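Local coordinates for protein phenylalanine--tRNA ligase beta subunit (PDB 2CXI) that catalyses the ATP-dependent attachment of phenylalanine to tRNA(Phe) as part of an alpha2-beta2 synthetase, this N-terminal fragment of the beta subunit carrying the amino acid-editing domain, at residues A[54-63]-A[121-132]; A[112-120]-A[222-230]. All blocks are in the same frame, centred on the assembly; numbering follows the deposited sequence.

Interaction 1. Residues A[54-63]-A[121-132]; sequences TNRPDLWSAE and QMIQLQEKIALT
Segment 54-63 runs antiparallel along helix 116-133, Thr54 facing Thr132, Pro57 facing Ile129 (CA to CA 6.3 Å) and Ser61 facing Leu125. The Trp60 indole turns one face to Pro57 of its own segment, whose CA sits over the ring centre, and its benzo end to the helix, where Ile129 CA meets the edge near the ring plane. Trp60 CH2 touches Thr132 CG2 at 3.6 Å, and CZ3 approaches Lys128 O obliquely. The N-H of Trp60 NE1 goes to Asp53 O, which, with Pro57 on its face, helps fix the rotation of the ring. Pro57 CB also packs on Ile129 CG1 at 4.1 Å. Leu125, with CG opposite its backbone N (chi1 -178°), spreads its branches, CD1 to Trp60 O (3.7 Å) and CD2 to Ser61 OG. Helix 62-72, N-capped by Ser61, and the 3-10 turn before it thus pack on helix 116-133, a helix of the B3/4 region. Gln121 OE1 takes the N-H of Ala62, in the first turn of helix 62-72, at 2.9 Å and 165°. The donor stands 39° above the carbonyl plane. Gln121 NE2 binds Asp5 O, so both ends of the amide are held. Glu63 and Gln121 run antiparallel, side by side, Glu63 OE2 lying 3.6 Å from Gln121 CB. The Glu63 carboxylate accepts a hydrogen bond from Ser61 OG at OE1 and forms a salt bridge through OE2 with Arg257.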
ATOM      1  N   THR A  54     -36.052  20.445  21.459  1.00 31.24           N
ATOM      2  CA  THR A  54     -35.186  19.408  22.052  1.00 30.51           C
ATOM      3  C   THR A  54     -34.856  18.207  21.111  1.00 29.64           C
ATOM      4  O   THR A  54     -34.013  17.350  21.423  1.00 28.89           O
ATOM      5  CB  THR A  54     -35.854  18.904  23.329  1.00 31.30           C
ATOM      6  OG1 THR A  54     -35.127  17.774  23.829  1.00 34.98           O
ATOM      7  CG2 THR A  54     -37.274  18.330  23.019  1.00 28.97           C
ATOM      8  N   ASN A  55     -35.531  18.174  19.968  1.00 28.47           N
ATOM      9  CA  ASN A  55     -35.384  17.105  18.969  1.00 28.16           C
ATOM     10  C   ASN A  55     -34.618  17.546  17.715  1.00 25.96           C
ATOM     11  O   ASN A  55     -34.492  16.778  16.765  1.00 23.34           O
ATOM     12  CB  ASN A  55     -36.776  16.602  18.571  1.00 28.72           C
ATOM     13  CG  ASN A  55     -37.479  15.942  19.719  1.00 33.28           C
ATOM     14  OD1 ASN A  55     -38.593  16.327  20.096  1.00 39.98           O
ATOM     15  ND2 ASN A  55     -36.814  14.966  20.327  1.00 34.57           N
ATOM     16  N   ARG A  56     -34.130  18.794  17.728  1.00 24.25           N
ATOM     17  CA  ARG A  56     -33.429  19.357  16.577  1.00 22.78           C
ATOM     18  C   ARG A  56     -32.016  19.883  16.953  1.00 21.52           C
ATOM     19  O   ARG A  56     -31.819  21.100  17.100  1.00 21.67           O
ATOM     20  CB  ARG A  56     -34.310  20.419  15.874  1.00 23.35           C
ATOM     21  CG  ARG A  56     -35.261  19.802  14.807  1.00 22.12           C
ATOM     22  CD  ARG A  56     -35.966  20.774  13.921  1.00 23.31           C
ATOM     23  NE  ARG A  56     -35.037  21.395  12.999  1.00 23.84           N
ATOM     24  CZ  ARG A  56     -35.392  22.127  11.956  1.00 26.67           C
ATOM     25  NH1 ARG A  56     -36.691  22.346  11.697  1.00 28.52           N
ATOM     26  NH2 ARG A  56     -34.449  22.654  11.163  1.00 27.65           N
ATOM     27  N   PRO A  57     -31.048  18.964  17.094  1.00 20.07           N
ATOM     28  CA  PRO A  57     -29.643  19.343  17.333  1.00 19.94           C
ATOM     29  C   PRO A  57     -29.091  20.316  16.258  1.00 18.78           C
ATOM     30  O   PRO A  57     -28.191  21.082  16.547  1.00 19.06           O
ATOM     31  CB  PRO A  57     -28.869  17.999  17.302  1.00 19.58           C
ATOM     32  CG  PRO A  57     -29.914  16.925  17.449  1.00 21.81           C
ATOM     33  CD  PRO A  57     -31.248  17.492  17.079  1.00 20.10           C
ATOM     34  N   ASP A  58     -29.654  20.290  15.056  1.00 18.01           N
ATOM     35  CA  ASP A  58     -29.219  21.169  13.983  1.00 19.28           C
ATOM     36  C   ASP A  58     -29.384  22.630  14.393  1.00 20.84           C
ATOM     37  O   ASP A  58     -28.675  23.479  13.882  1.00 20.84           O
ATOM     38  CB  ASP A  58     -29.910  20.869  12.642  1.00 18.86           C
ATOM     39  CG  ASP A  58     -31.367  21.289  12.590  1.00 20.99           C
ATOM     40  OD1 ASP A  58     -31.690  22.350  12.009  1.00 26.45           O
ATOM     41  OD2 ASP A  58     -32.282  20.621  13.076  1.00 26.67           O
ATOM     42  N   LEU A  59     -30.292  22.891  15.360  1.00 20.77           N
ATOM     43  CA  LEU A  59     -30.634  24.244  15.750  1.00 22.77           C
ATOM     44  C   LEU A  59     -29.843  24.716  16.930  1.00 22.96           C
ATOM     45  O   LEU A  59     -30.150  25.795  17.451  1.00 26.43           O
ATOM     46  CB  LEU A  59     -32.146  24.357  16.070  1.00 23.06           C
ATOM     47  CG  LEU A  59     -33.134  24.782  14.978  1.00 24.78           C
ATOM     48  CD1 LEU A  59     -32.563  24.723  13.588  1.00 27.14           C
ATOM     49  CD2 LEU A  59     -34.523  24.103  15.015  1.00 25.77           C
ATOM     50  N   TRP A  60     -28.837  23.961  17.361  1.00 20.42           N
ATOM     51  CA  TRP A  60     -28.127  24.296  18.603  1.00 20.69           C
ATOM     52  C   TRP A  60     -26.774  24.926  18.433  1.00 19.63           C
ATOM     53  O   TRP A  60     -25.883  24.718  19.282  1.00 22.29           O
ATOM     54  CB  TRP A  60     -27.980  23.074  19.521  1.00 19.89           C
ATOM     55  CG  TRP A  60     -29.229  22.416  19.877  1.00 19.67           C
ATOM     56  CD1 TRP A  60     -30.508  22.910  19.757  1.00 20.88           C
ATOM     57  CD2 TRP A  60     -29.354  21.107  20.417  1.00 20.70           C
ATOM     58  NE1 TRP A  60     -31.412  21.970  20.179  1.00 22.36           N
ATOM     59  CE2 TRP A  60     -30.726  20.851  20.587  1.00 19.76           C
ATOM     60  CE3 TRP A  60     -28.425  20.097  20.769  1.00 20.40           C
ATOM     61  CZ2 TRP A  60     -31.208  19.642  21.094  1.00 22.65           C
ATOM     62  CZ3 TRP A  60     -28.913  18.899  21.260  1.00 18.89           C
ATOM     63  CH2 TRP A  60     -30.295  18.690  21.424  1.00 20.77           C
ATOM     64  N   SER A  61     -26.577  25.677  17.344  1.00 18.31           N
ATOM     65  CA  SER A  61     -25.356  26.439  17.186  1.00 17.18           C
ATOM     66  C   SER A  61     -25.619  27.635  16.297  1.00 16.33           C
ATOM     67  O   SER A  61     -26.661  27.700  15.618  1.00 16.43           O
ATOM     68  CB  SER A  61     -24.243  25.562  16.548  1.00 16.94           C
ATOM     69  OG  SER A  61     -24.562  25.318  15.182  1.00 19.83           O
ATOM     70  N   ALA A  62     -24.625  28.519  16.213  1.00 14.64           N
ATOM     71  CA  ALA A  62     -24.726  29.717  15.342  1.00 15.36           C
ATOM     72  C   ALA A  62     -25.010  29.335  13.901  1.00 15.04           C
ATOM     73  O   ALA A  62     -25.787  30.003  13.194  1.00 14.12           O
ATOM     74  CB  ALA A  62     -23.431  30.534  15.394  1.00 14.76           C
ATOM     75  N   GLU A  63     -24.351  28.254  13.453  1.00 14.62           N
ATOM     76  CA  GLU A  63     -24.484  27.862  12.043  1.00 14.64           C
ATOM     77  C   GLU A  63     -25.933  27.485  11.736  1.00 13.82           C
ATOM     78  O   GLU A  63     -26.481  27.859  10.686  1.00 12.80           O
ATOM     79  CB  GLU A  63     -23.527  26.696  11.666  1.00 14.94           C
ATOM     80  CG  GLU A  63     -22.044  26.993  11.904  1.00 16.83           C
ATOM     81  CD  GLU A  63     -21.580  26.708  13.331  1.00 18.76           C
ATOM     82  OE1 GLU A  63     -22.396  26.368  14.212  1.00 25.63           O
ATOM     83  OE2 GLU A  63     -20.378  26.803  13.587  1.00 24.77           O
ATOM     84  N   GLN A 121     -17.855  27.728  18.623  1.00 20.13           N
ATOM     85  CA  GLN A 121     -19.137  27.153  18.215  1.00 20.00           C
ATOM     86  C   GLN A 121     -19.058  25.610  17.960  1.00 21.08           C
ATOM     87  O   GLN A 121     -19.943  24.819  18.369  1.00 19.64           O
ATOM     88  CB  GLN A 121     -19.654  27.860  16.963  1.00 18.53           C
ATOM     89  CG  GLN A 121     -20.261  29.238  17.227  1.00 21.08           C
ATOM     90  CD  GLN A 121     -21.361  29.155  18.286  1.00 19.19           C
ATOM     91  OE1 GLN A 121     -22.367  28.461  18.089  1.00 19.08           O
ATOM     92  NE2 GLN A 121     -21.122  29.766  19.440  1.00 20.31           N
HETATM   93  N   MSE A 122     -18.019  25.205  17.246  1.00 22.53           N
HETATM   94  CA  MSE A 122     -17.811  23.788  16.929  1.00 26.86           C
HETATM   95  C   MSE A 122     -17.666  22.989  18.224  1.00 24.00           C
HETATM   96  O   MSE A 122     -18.319  21.961  18.386  1.00 23.30           O
HETATM   97  CB  MSE A 122     -16.591  23.654  16.014  1.00 26.11           C
HETATM   98  CG  MSE A 122     -16.293  22.263  15.450  1.00 30.07           C
HETATM   99 SE   MSE A 122     -14.510  22.280  14.466  1.00 41.65          SE
HETATM  100  CE  MSE A 122     -14.499  24.197  14.213  1.00 13.12           C
ATOM    101  N   ILE A 123     -16.857  23.476  19.170  1.00 23.06           N
ATOM    102  CA  ILE A 123     -16.716  22.857  20.499  1.00 23.19           C
ATOM    103  C   ILE A 123     -18.005  22.831  21.350  1.00 22.34           C
ATOM    104  O   ILE A 123     -18.332  21.815  21.973  1.00 20.78           O
ATOM    105  CB  ILE A 123     -15.537  23.518  21.307  1.00 23.41           C
ATOM    106  CG1 ILE A 123     -14.193  23.274  20.588  1.00 24.64           C
ATOM    107  CG2 ILE A 123     -15.519  23.031  22.763  1.00 23.27           C
ATOM    108  CD1 ILE A 123     -12.921  23.860  21.308  1.00 25.67           C
ATOM    109  N   GLN A 124     -18.718  23.953  21.400  1.00 21.53           N
ATOM    110  CA  GLN A 124     -19.973  24.006  22.154  1.00 21.40           C
ATOM    111  C   GLN A 124     -21.009  23.030  21.532  1.00 20.29           C
ATOM    112  O   GLN A 124     -21.727  22.338  22.259  1.00 20.28           O
ATOM    113  CB  GLN A 124     -20.526  25.411  22.102  1.00 20.08           C
ATOM    114  CG  GLN A 124     -21.804  25.585  22.851  1.00 22.50           C
ATOM    115  CD  GLN A 124     -22.234  27.042  22.909  1.00 23.32           C
ATOM    116  OE1 GLN A 124     -22.437  27.589  23.993  1.00 25.83           O
ATOM    117  NE2 GLN A 124     -22.429  27.648  21.743  1.00 19.81           N
ATOM    118  N   LEU A 125     -21.051  22.979  20.206  1.00 20.02           N
ATOM    119  CA  LEU A 125     -21.976  22.077  19.496  1.00 20.17           C
ATOM    120  C   LEU A 125     -21.666  20.601  19.798  1.00 20.22           C
ATOM    121  O   LEU A 125     -22.553  19.778  20.105  1.00 19.24           O
ATOM    122  CB  LEU A 125     -22.018  22.375  17.993  1.00 20.11           C
ATOM    123  CG  LEU A 125     -23.004  21.517  17.166  1.00 19.56           C
ATOM    124  CD1 LEU A 125     -24.438  21.698  17.648  1.00 19.76           C
ATOM    125  CD2 LEU A 125     -22.866  21.882  15.688  1.00 21.00           C
ATOM    126  N   GLN A 126     -20.387  20.291  19.799  1.00 19.91           N
ATOM    127  CA  GLN A 126     -19.916  18.977  20.194  1.00 20.97           C
ATOM    128  C   GLN A 126     -20.422  18.625  21.609  1.00 20.71           C
ATOM    129  O   GLN A 126     -20.989  17.548  21.837  1.00 18.96           O
ATOM    130  CB  GLN A 126     -18.385  18.994  20.015  1.00 21.39           C
ATOM    131  CG  GLN A 126     -17.588  18.002  20.690  1.00 25.30           C
ATOM    132  CD  GLN A 126     -16.109  18.167  20.310  1.00 27.75           C
ATOM    133  OE1 GLN A 126     -15.385  17.205  20.315  1.00 27.53           O
ATOM    134  NE2 GLN A 126     -15.686  19.389  19.963  1.00 26.33           N
ATOM    135  N   GLU A 127     -20.294  19.556  22.554  1.00 21.65           N
ATOM    136  CA  GLU A 127     -20.767  19.321  23.904  1.00 22.92           C
ATOM    137  C   GLU A 127     -22.288  19.280  23.986  1.00 21.63           C
ATOM    138  O   GLU A 127     -22.833  18.439  24.682  1.00 22.68           O
ATOM    139  CB  GLU A 127     -20.231  20.388  24.870  1.00 22.91           C
ATOM    140  CG  GLU A 127     -18.705  20.439  24.960  1.00 25.70           C
ATOM    141  CD  GLU A 127     -18.139  21.691  25.663  1.00 27.60           C
ATOM    142  OE1 GLU A 127     -18.905  22.620  26.068  1.00 33.34           O
ATOM    143  OE2 GLU A 127     -16.900  21.749  25.813  1.00 31.97           O
ATOM    144  N   LYS A 128     -22.975  20.219  23.347  1.00 21.67           N
ATOM    145  CA  LYS A 128     -24.464  20.255  23.444  1.00 20.30           C
ATOM    146  C   LYS A 128     -25.088  19.017  22.820  1.00 19.17           C
ATOM    147  O   LYS A 128     -26.018  18.431  23.377  1.00 18.16           O
ATOM    148  CB  LYS A 128     -25.033  21.498  22.765  1.00 20.86           C
ATOM    149  CG  LYS A 128     -24.528  22.810  23.360  1.00 22.75           C
ATOM    150  CD  LYS A 128     -25.048  23.061  24.793  1.00 22.75           C
ATOM    151  CE  LYS A 128     -24.235  24.172  25.441  1.00 27.28           C
ATOM    152  NZ  LYS A 128     -24.817  24.584  26.784  1.00 26.92           N
ATOM    153  N   ILE A 129     -24.572  18.572  21.670  1.00 19.30           N
ATOM    154  CA  ILE A 129     -25.096  17.310  21.115  1.00 18.72           C
ATOM    155  C   ILE A 129     -24.877  16.130  22.076  1.00 19.53           C
ATOM    156  O   ILE A 129     -25.795  15.333  22.334  1.00 18.09           O
ATOM    157  CB  ILE A 129     -24.501  16.993  19.696  1.00 18.56           C
ATOM    158  CG1 ILE A 129     -24.969  18.066  18.680  1.00 15.19           C
ATOM    159  CG2 ILE A 129     -24.938  15.560  19.262  1.00 18.21           C
ATOM    160  CD1 ILE A 129     -24.369  17.910  17.325  1.00 17.41           C
ATOM    161  N   ALA A 130     -23.660  16.008  22.587  1.00 20.84           N
ATOM    162  CA  ALA A 130     -23.315  14.900  23.491  1.00 22.27           C
ATOM    163  C   ALA A 130     -24.102  14.910  24.784  1.00 23.08           C
ATOM    164  O   ALA A 130     -24.448  13.865  25.296  1.00 21.70           O
ATOM    165  CB  ALA A 130     -21.820  14.912  23.803  1.00 22.46           C
ATOM    166  N   LEU A 131     -24.381  16.092  25.324  1.00 25.24           N
ATOM    167  CA  LEU A 131     -25.106  16.162  26.606  1.00 26.38           C
ATOM    168  C   LEU A 131     -26.543  15.693  26.505  1.00 26.39           C
ATOM    169  O   LEU A 131     -26.965  14.820  27.274  1.00 26.24           O
ATOM    170  CB  LEU A 131     -25.081  17.587  27.178  1.00 26.59           C
ATOM    171  CG  LEU A 131     -25.976  17.973  28.373  1.00 27.11           C
ATOM    172  CD1 LEU A 131     -25.644  17.244  29.651  1.00 30.09           C
ATOM    173  CD2 LEU A 131     -25.806  19.496  28.560  1.00 28.98           C
ATOM    174  N   THR A 132     -27.273  16.307  25.566  1.00 27.07           N
ATOM    175  CA  THR A 132     -28.728  16.193  25.413  1.00 27.65           C
ATOM    176  C   THR A 132     -29.132  15.039  24.497  1.00 25.87           C
ATOM    177  O   THR A 132     -29.758  14.063  24.909  1.00 25.13           O
ATOM    178  CB  THR A 132     -29.259  17.492  24.755  1.00 27.95           C
ATOM    179  OG1 THR A 132     -28.838  18.633  25.521  1.00 32.40           O
ATOM    180  CG2 THR A 132     -30.748  17.551  24.835  1.00 30.04           C
TER

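Interaction 2. Residues A[112-120]-A[222-230]; sequences LRLDEDSLS and GRVTTDTKN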
ATOM      1  N   LEU A 112     -11.284  24.908   5.754  1.00 19.46           N
ATOM      2  CA  LEU A 112     -11.864  25.779   6.745  1.00 21.46           C
ATOM      3  C   LEU A 112     -10.860  26.887   7.049  1.00 21.71           C
ATOM      4  O   LEU A 112      -9.648  26.672   7.008  1.00 20.20           O
ATOM      5  CB  LEU A 112     -12.208  24.995   8.013  1.00 20.29           C
ATOM      6  CG  LEU A 112     -13.419  24.039   7.841  1.00 21.72           C
ATOM      7  CD1 LEU A 112     -13.409  22.991   8.940  1.00 21.29           C
ATOM      8  CD2 LEU A 112     -14.765  24.779   7.818  1.00 18.46           C
ATOM      9  N   ARG A 113     -11.371  28.057   7.386  1.00 23.54           N
ATOM     10  CA  ARG A 113     -10.536  29.073   8.009  1.00 25.58           C
ATOM     11  C   ARG A 113     -11.152  29.386   9.369  1.00 23.86           C
ATOM     12  O   ARG A 113     -12.139  30.098   9.455  1.00 23.96           O
ATOM     13  CB  ARG A 113     -10.439  30.325   7.113  1.00 26.59           C
ATOM     14  CG  ARG A 113     -10.041  30.044   5.629  1.00 30.72           C
ATOM     15  CD  ARG A 113     -10.115  31.278   4.660  1.00 30.91           C
ATOM     16  NE  ARG A 113     -10.009  32.514   5.457  1.00 43.41           N
ATOM     17  CZ  ARG A 113     -11.027  33.354   5.697  1.00 47.29           C
ATOM     18  NH1 ARG A 113     -12.236  33.144   5.155  1.00 48.30           N
ATOM     19  NH2 ARG A 113     -10.829  34.421   6.463  1.00 47.96           N
ATOM     20  N   LEU A 114     -10.558  28.869  10.438  1.00 22.75           N
ATOM     21  CA  LEU A 114     -11.156  28.962  11.757  1.00 23.08           C
ATOM     22  C   LEU A 114     -10.730  30.232  12.483  1.00 24.19           C
ATOM     23  O   LEU A 114      -9.763  30.883  12.095  1.00 24.06           O
ATOM     24  CB  LEU A 114     -10.851  27.714  12.615  1.00 22.16           C
ATOM     25  CG  LEU A 114     -11.220  26.397  11.937  1.00 20.36           C
ATOM     26  CD1 LEU A 114     -10.785  25.271  12.893  1.00 20.17           C
ATOM     27  CD2 LEU A 114     -12.754  26.398  11.659  1.00 20.47           C
ATOM     28  N   ASP A 115     -11.499  30.600  13.498  1.00 24.95           N
ATOM     29  CA  ASP A 115     -11.137  31.697  14.407  1.00 25.04           C
ATOM     30  C   ASP A 115     -11.771  31.425  15.736  1.00 25.79           C
ATOM     31  O   ASP A 115     -12.378  30.344  15.936  1.00 24.41           O
ATOM     32  CB  ASP A 115     -11.549  33.072  13.851  1.00 25.69           C
ATOM     33  CG  ASP A 115     -13.015  33.119  13.337  1.00 26.76           C
ATOM     34  OD1 ASP A 115     -13.947  32.648  14.030  1.00 25.12           O
ATOM     35  OD2 ASP A 115     -13.325  33.653  12.250  1.00 28.31           O
ATOM     36  N   GLU A 116     -11.645  32.373  16.669  1.00 25.13           N
ATOM     37  CA  GLU A 116     -12.164  32.151  18.016  1.00 27.74           C
ATOM     38  C   GLU A 116     -13.653  31.791  17.994  1.00 24.60           C
ATOM     39  O   GLU A 116     -14.065  30.886  18.691  1.00 23.75           O
ATOM     40  CB  GLU A 116     -11.955  33.377  18.932  1.00 27.59           C
ATOM     41  CG  GLU A 116     -10.534  33.489  19.514  1.00 34.19           C
ATOM     42  CD  GLU A 116     -10.304  34.788  20.293  1.00 35.84           C
ATOM     43  OE1 GLU A 116     -11.319  35.399  20.773  1.00 45.31           O
ATOM     44  OE2 GLU A 116      -9.109  35.205  20.430  1.00 44.44           O
ATOM     45  N   ASP A 117     -14.448  32.542  17.235  1.00 23.40           N
ATOM     46  CA  ASP A 117     -15.900  32.300  17.176  1.00 22.33           C
ATOM     47  C   ASP A 117     -16.256  30.929  16.571  1.00 20.91           C
ATOM     48  O   ASP A 117     -17.062  30.192  17.138  1.00 19.72           O
ATOM     49  CB  ASP A 117     -16.588  33.388  16.393  1.00 21.71           C
ATOM     50  CG  ASP A 117     -16.851  34.662  17.243  1.00 24.49           C
ATOM     51  OD1 ASP A 117     -16.520  34.695  18.449  1.00 23.82           O
ATOM     52  OD2 ASP A 117     -17.403  35.667  16.758  1.00 28.49           O
ATOM     53  N   SER A 118     -15.707  30.622  15.403  1.00 20.90           N
ATOM     54  CA  SER A 118     -16.020  29.321  14.756  1.00 21.45           C
ATOM     55  C   SER A 118     -15.504  28.133  15.551  1.00 22.20           C
ATOM     56  O   SER A 118     -16.199  27.115  15.693  1.00 21.17           O
ATOM     57  CB  SER A 118     -15.579  29.265  13.300  1.00 21.16           C
ATOM     58  OG  SER A 118     -14.218  29.558  13.122  1.00 23.09           O
ATOM     59  N   LEU A 119     -14.308  28.248  16.120  1.00 21.76           N
ATOM     60  CA  LEU A 119     -13.790  27.147  16.949  1.00 23.02           C
ATOM     61  C   LEU A 119     -14.616  26.922  18.221  1.00 22.91           C
ATOM     62  O   LEU A 119     -14.883  25.785  18.645  1.00 21.78           O
ATOM     63  CB  LEU A 119     -12.321  27.427  17.321  1.00 23.42           C
ATOM     64  CG  LEU A 119     -11.549  26.328  18.033  1.00 26.51           C
ATOM     65  CD1 LEU A 119     -11.659  24.992  17.208  1.00 25.03           C
ATOM     66  CD2 LEU A 119     -10.068  26.857  18.211  1.00 24.69           C
ATOM     67  N   SER A 120     -15.038  28.014  18.845  1.00 21.84           N
ATOM     68  CA  SER A 120     -15.807  27.875  20.037  1.00 21.82           C
ATOM     69  C   SER A 120     -17.234  27.320  19.730  1.00 20.74           C
ATOM     70  O   SER A 120     -17.742  26.504  20.490  1.00 20.72           O
ATOM     71  CB  SER A 120     -15.779  29.179  20.871  1.00 23.17           C
ATOM     72  OG  SER A 120     -17.027  29.800  20.888  1.00 28.03           O
ATOM     73  N   GLY A 222      -3.317  15.245  16.875  1.00 17.04           N
ATOM     74  CA  GLY A 222      -4.426  15.816  16.109  1.00 18.16           C
ATOM     75  C   GLY A 222      -5.156  16.983  16.747  1.00 18.34           C
ATOM     76  O   GLY A 222      -6.363  17.186  16.500  1.00 18.43           O
ATOM     77  N   ARG A 223      -4.454  17.782  17.558  1.00 18.32           N
ATOM     78  CA  ARG A 223      -5.103  18.951  18.193  1.00 18.75           C
ATOM     79  C   ARG A 223      -5.617  19.991  17.206  1.00 19.30           C
ATOM     80  O   ARG A 223      -4.926  20.359  16.253  1.00 20.36           O
ATOM     81  CB  ARG A 223      -4.152  19.591  19.214  1.00 18.36           C
ATOM     82  CG  ARG A 223      -3.861  18.638  20.359  1.00 20.04           C
ATOM     83  CD  ARG A 223      -4.980  18.545  21.398  1.00 19.12           C
ATOM     84  NE  ARG A 223      -5.362  19.839  21.981  1.00 20.16           N
ATOM     85  CZ  ARG A 223      -4.674  20.472  22.923  1.00 24.21           C
ATOM     86  NH1 ARG A 223      -3.550  19.966  23.396  1.00 23.53           N
ATOM     87  NH2 ARG A 223      -5.124  21.625  23.399  1.00 27.43           N
ATOM     88  N   VAL A 224      -6.866  20.413  17.392  1.00 19.66           N
ATOM     89  CA  VAL A 224      -7.474  21.463  16.579  1.00 18.59           C
ATOM     90  C   VAL A 224      -7.144  22.849  17.164  1.00 19.16           C
ATOM     91  O   VAL A 224      -7.337  23.105  18.349  1.00 17.38           O
ATOM     92  CB  VAL A 224      -9.025  21.329  16.502  1.00 18.82           C
ATOM     93  CG1 VAL A 224      -9.629  22.395  15.590  1.00 16.46           C
ATOM     94  CG2 VAL A 224      -9.455  19.925  16.007  1.00 16.05           C
ATOM     95  N   THR A 225      -6.660  23.736  16.310  1.00 19.96           N
ATOM     96  CA  THR A 225      -6.397  25.129  16.714  1.00 21.76           C
ATOM     97  C   THR A 225      -7.085  26.041  15.699  1.00 22.10           C
ATOM     98  O   THR A 225      -7.668  25.555  14.721  1.00 21.44           O
ATOM     99  CB  THR A 225      -4.860  25.438  16.753  1.00 22.18           C
ATOM    100  OG1 THR A 225      -4.352  25.459  15.418  1.00 21.25           O
ATOM    101  CG2 THR A 225      -4.023  24.331  17.478  1.00 23.25           C
ATOM    102  N   THR A 226      -7.008  27.365  15.881  1.00 22.19           N
ATOM    103  CA  THR A 226      -7.498  28.258  14.815  1.00 22.95           C
ATOM    104  C   THR A 226      -6.655  28.174  13.518  1.00 22.49           C
ATOM    105  O   THR A 226      -7.084  28.695  12.491  1.00 22.97           O
ATOM    106  CB  THR A 226      -7.568  29.742  15.290  1.00 23.67           C
ATOM    107  OG1 THR A 226      -6.265  30.131  15.726  1.00 25.70           O
ATOM    108  CG2 THR A 226      -8.452  29.877  16.540  1.00 25.19           C
ATOM    109  N   ASP A 227      -5.473  27.537  13.551  1.00 22.12           N
ATOM    110  CA  ASP A 227      -4.691  27.275  12.318  1.00 21.68           C
ATOM    111  C   ASP A 227      -5.142  26.030  11.553  1.00 21.64           C
ATOM    112  O   ASP A 227      -4.757  25.813  10.388  1.00 19.85           O
ATOM    113  CB  ASP A 227      -3.209  27.159  12.623  1.00 23.45           C
ATOM    114  CG  ASP A 227      -2.616  28.480  13.085  1.00 27.20           C
ATOM    115  OD1 ASP A 227      -3.001  29.534  12.548  1.00 29.07           O
ATOM    116  OD2 ASP A 227      -1.786  28.556  14.012  1.00 34.26           O
ATOM    117  N   THR A 228      -5.981  25.224  12.206  1.00 20.23           N
ATOM    118  CA  THR A 228      -6.553  24.029  11.551  1.00 19.38           C
ATOM    119  C   THR A 228      -7.434  24.372  10.338  1.00 18.85           C
ATOM    120  O   THR A 228      -8.346  25.196  10.410  1.00 19.46           O
ATOM    121  CB  THR A 228      -7.313  23.163  12.583  1.00 18.60           C
ATOM    122  OG1 THR A 228      -6.367  22.653  13.533  1.00 18.99           O
ATOM    123  CG2 THR A 228      -7.923  21.903  11.895  1.00 16.36           C
ATOM    124  N   LYS A 229      -7.116  23.748   9.212  1.00 19.62           N
ATOM    125  CA  LYS A 229      -7.874  23.892   7.961  1.00 20.64           C
ATOM    126  C   LYS A 229      -8.760  22.685   7.611  1.00 20.01           C
ATOM    127  O   LYS A 229      -9.831  22.842   7.005  1.00 18.86           O
ATOM    128  CB  LYS A 229      -6.897  24.161   6.799  1.00 20.85           C
ATOM    129  CG  LYS A 229      -6.203  25.536   6.897  1.00 22.22           C
ATOM    130  CD  LYS A 229      -5.340  25.770   5.631  1.00 24.37           C
ATOM    131  CE  LYS A 229      -4.479  27.029   5.785  1.00 33.81           C
ATOM    132  NZ  LYS A 229      -3.303  26.755   6.706  1.00 39.83           N
ATOM    133  N   ASN A 230      -8.300  21.478   7.978  1.00 18.86           N
ATOM    134  CA  ASN A 230      -8.960  20.227   7.584  1.00 19.19           C
ATOM    135  C   ASN A 230      -9.229  19.438   8.843  1.00 18.56           C
ATOM    136  O   ASN A 230      -8.309  19.142   9.589  1.00 18.29           O
ATOM    137  CB  ASN A 230      -8.051  19.398   6.649  1.00 18.27           C
ATOM    138  CG  ASN A 230      -7.644  20.174   5.402  1.00 21.76           C
ATOM    139  OD1 ASN A 230      -8.496  20.679   4.679  1.00 17.11           O
ATOM    140  ND2 ASN A 230      -6.332  20.303   5.173  1.00 21.92           N
TER
HETATM  141  O   HOH W   1      -7.975  27.903  10.216  1.00 19.15           O
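Leu112 N meets the flat peptide group that follows Lys229 at its edge, in the carbonyl plane and on a lone pair of Lys229 O (2.8 Å, 163°). The bond lies just beyond the ends of the antiparallel strands 103-110 and 231-237 of the B3/4 domain, consistent with an extension of their pairing. Lys229 CA returns a CH...O contact to Leu112 O at 3.4 Å. Further on, the loop before strand 231-237 folds into a type I turn, Thr225 to Thr228, and an ST turn in which Thr225 OG1 accepts Asp227 N. Thr228 OG1 accepts Thr225 N across the turn and has a second partner in Asp146. Leu114 lies over this turn, its CD1 3.6 Å from Thr225 O and 4.1 Å from Val224 CG1. From the first turn of helix 116-133, Leu119 sends CD1 to Val224 CG1 (3.7 Å), the two side chains lying alongside and pointing opposite ways. Leu119 CD2 meets Thr226 CG2, these side chains being nearly perpendicular. Asp115 and Ser118 start the helix with a capping box, and Asp115 OD2 also forms a salt bridge to Arg13. One water bridges the two segments, accepting from Leu114 N and donating to Thr226 O (2.6 Å) and to Thr228 O (2.7 Å).

Both interactions use helix 116-133, but at different places: interaction 2 holds its N-terminal start and the loop leading into it, interaction 1 the turns from 121 to 132. Their centres lie about 17 Å apart, yet they touch where Met122 CE packs on Leu114 CD2 at 3.8 Å. Interaction 1 is buried and joins the loop leading into helix 62-72 to helix 116-133 through an indole, aliphatic branches and one amide-to-backbone bond. Interaction 2 lies nearer the surface and both of its segments belong to the B3/4 region, its polar links running between backbone atoms, directly or through water, beside a small leucine-valine-threonine patch.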